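Side-chain contact in (r)-specific enoyl-coa hydratase (PDB 1IQ6), which catalyses the hydration of short-chain trans-2-enoyl-CoA to (3R)-3-hydroxyacyl-CoA, and takes part in polyhydroxyalkanoate biosynthesis: residues Thr114-Gln119 and Leu123-Glu128. Residues are numbered along the deposited sequence; the frame is centred on the assembly and turned at random.
Sequences TRIFTQ and LAVTGE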
loop_
_atom_site.group_PDB
_atom_site.type_symbol
_atom_site.label_atom_id
_atom_site.label_comp_id
_atom_site.label_asym_id
_atom_site.label_seq_id
_atom_site.Cartn_x
_atom_site.Cartn_y
_atom_site.Cartn_z
ATOM N N THR B 114 -9.522 -4.854 -7.360
ATOM C CA THR B 114 -8.405 -3.979 -7.704
ATOM C C THR B 114 -7.268 -4.789 -8.317
ATOM O O THR B 114 -6.731 -5.692 -7.678
ATOM C CB THR B 114 -7.912 -3.265 -6.439
ATOM O OG1 THR B 114 -7.530 -4.242 -5.461
ATOM C CG2 THR B 114 -9.029 -2.407 -5.853
ATOM N N ARG B 115 -6.901 -4.452 -9.550
ATOM C CA ARG B 115 -5.851 -5.174 -10.257
ATOM C C ARG B 115 -4.815 -4.291 -10.929
ATOM O O ARG B 115 -5.122 -3.195 -11.386
ATOM C CB ARG B 115 -6.485 -6.077 -11.321
ATOM C CG ARG B 115 -7.408 -7.107 -10.713
ATOM C CD ARG B 115 -8.087 -8.006 -11.722
ATOM N NE ARG B 115 -8.789 -9.060 -10.995
ATOM C CZ ARG B 115 -9.709 -9.865 -11.511
ATOM N NH1 ARG B 115 -10.275 -10.789 -10.745
ATOM N NH2 ARG B 115 -10.073 -9.745 -12.778
ATOM N N ILE B 116 -3.577 -4.781 -10.959
ATOM C CA ILE B 116 -2.480 -4.090 -11.631
ATOM C C ILE B 116 -1.996 -5.061 -12.702
ATOM O O ILE B 116 -1.697 -6.223 -12.405
ATOM C CB ILE B 116 -1.277 -3.811 -10.698
ATOM C CG1 ILE B 116 -1.668 -2.868 -9.556
ATOM C CG2 ILE B 116 -0.123 -3.208 -11.517
ATOM C CD1 ILE B 116 -1.993 -1.453 -10.001
ATOM N N PHE B 117 -1.938 -4.592 -13.946
ATOM C CA PHE B 117 -1.458 -5.412 -15.052
ATOM C C PHE B 117 -0.131 -4.862 -15.557
ATOM O O PHE B 117 0.073 -3.650 -15.593
ATOM C CB PHE B 117 -2.457 -5.429 -16.217
ATOM C CG PHE B 117 -3.651 -6.302 -15.981
ATOM C CD1 PHE B 117 -4.790 -5.791 -15.372
ATOM C CD2 PHE B 117 -3.622 -7.648 -16.339
ATOM C CE1 PHE B 117 -5.893 -6.611 -15.118
ATOM C CE2 PHE B 117 -4.723 -8.475 -16.086
ATOM C CZ PHE B 117 -5.857 -7.948 -15.473
ATOM N N THR B 118 0.758 -5.766 -15.945
ATOM C CA THR B 118 2.059 -5.378 -16.465
ATOM C C THR B 118 1.894 -4.790 -17.854
ATOM O O THR B 118 0.809 -4.808 -18.435
ATOM C CB THR B 118 2.991 -6.583 -16.597
ATOM O OG1 THR B 118 2.455 -7.483 -17.580
ATOM C CG2 THR B 118 3.130 -7.304 -15.264
ATOM N N GLN B 119 2.994 -4.278 -18.384
ATOM C CA GLN B 119 3.011 -3.696 -19.712
ATOM C C GLN B 119 2.623 -4.767 -20.735
ATOM O O GLN B 119 2.010 -4.468 -21.759
ATOM C CB GLN B 119 4.418 -3.165 -19.989
ATOM C CG GLN B 119 4.589 -2.401 -21.272
ATOM C CD GLN B 119 5.933 -1.712 -21.316
ATOM O OE1 GLN B 119 6.205 -0.817 -20.516
ATOM N NE2 GLN B 119 6.791 -2.133 -22.240
ATOM N N LEU B 123 -1.276 -10.217 -15.056
ATOM C CA LEU B 123 -1.663 -9.794 -13.715
ATOM C C LEU B 123 -0.480 -9.747 -12.757
ATOM O O LEU B 123 0.151 -10.768 -12.494
ATOM C CB LEU B 123 -2.731 -10.739 -13.165
ATOM C CG LEU B 123 -3.422 -10.298 -11.871
ATOM C CD1 LEU B 123 -4.158 -8.986 -12.090
ATOM C CD2 LEU B 123 -4.397 -11.384 -11.426
ATOM N N ALA B 124 -0.193 -8.560 -12.230
ATOM C CA ALA B 124 0.923 -8.383 -11.301
ATOM C C ALA B 124 0.459 -8.293 -9.848
ATOM O O ALA B 124 1.128 -8.799 -8.942
ATOM C CB ALA B 124 1.708 -7.134 -11.673
ATOM N N VAL B 125 -0.684 -7.648 -9.631
ATOM C CA VAL B 125 -1.244 -7.483 -8.291
ATOM C C VAL B 125 -2.755 -7.602 -8.378
ATOM O O VAL B 125 -3.372 -7.072 -9.298
ATOM C CB VAL B 125 -0.912 -6.089 -7.703
ATOM C CG1 VAL B 125 -1.400 -6.002 -6.256
ATOM C CG2 VAL B 125 0.586 -5.823 -7.792
ATOM N N THR B 126 -3.351 -8.307 -7.424
ATOM C CA THR B 126 -4.801 -8.439 -7.408
ATOM C C THR B 126 -5.305 -8.427 -5.974
ATOM O O THR B 126 -4.569 -8.729 -5.040
ATOM C CB THR B 126 -5.266 -9.726 -8.129
ATOM O OG1 THR B 126 -6.695 -9.703 -8.252
ATOM C CG2 THR B 126 -4.834 -10.971 -7.364
ATOM N N GLY B 127 -6.563 -8.054 -5.802
ATOM C CA GLY B 127 -7.129 -8.008 -4.470
ATOM C C GLY B 127 -8.446 -7.273 -4.496
ATOM O O GLY B 127 -9.040 -7.089 -5.561
ATOM N N GLU B 128 -8.896 -6.849 -3.319
ATOM C CA GLU B 128 -10.158 -6.135 -3.191
ATOM C C GLU B 128 -10.065 -4.971 -2.218
ATOM O O GLU B 128 -9.404 -5.060 -1.181
ATOM C CB GLU B 128 -11.252 -7.078 -2.688
ATOM C CG GLU B 128 -11.663 -8.182 -3.628
ATOM C CD GLU B 128 -12.688 -9.097 -2.987
ATOM O OE1 GLU B 128 -12.336 -9.788 -2.010
ATOM O OE2 GLU B 128 -13.847 -9.117 -3.450
HETATM O O HOH W 1 -7.826 -12.027 -8.700
#
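Thr114 meets Gly127 through its backbone: Thr114 N donates to Gly127 O at 2.9 Å. Its hydroxyl, set between the backbone N and the carbonyl carbon (chi1 58°), lies over the Gly127 carbonyl and is hydrogen-bonded to Gln80. Arg115 projects from the opposite face of the sheet and stretches out straight beside Thr126. Thr126 OG1 lies 3.5 Å from Arg115 NE, roughly level with the guanidinium group and beside its rim, and a water 2.6 Å from that OG1 also receives a weak bond from Arg115 NH1. At Ile116 the pairing changes. Ile116 N donates to Val125 O at 2.8 Å, while Ile116 O accepts two bonds, from Ala124 N at 2.8 Å and, longer, from Val125 N at 3.3 Å. A classic beta bulge inserts one residue into one strand, so that two neighbours share a single partner across the hairpin; here Ile116 O takes both N-H groups, and the bulge interrupts the hairpin of strands 109-117 and 123-132 within the antiparallel sheet of the hot-dog fold. Ile116 and Val125 run abreast on the face covered by helix 55-68, where Phe62 and Leu58 touch them respectively. Val125 also packs on Phe84, which probably contributes to the (3R)-3-hydroxyacyl-CoA site. The extra residue shifts the register by one, so Phe117 pairs with Leu123 on the Arg115 face. With CG anti to the backbone N (chi1 -170°), Leu123 swings its CD1 over one face of the Phe117 ring in a CH-pi contact, 4.1 Å from the centroid and displaced from the middle of the ring; the same methyl touches Arg115 CB. Thr118 CG2 then rests on Ala124 CB, while its hydroxyl accepts from Ala122 N in the turn.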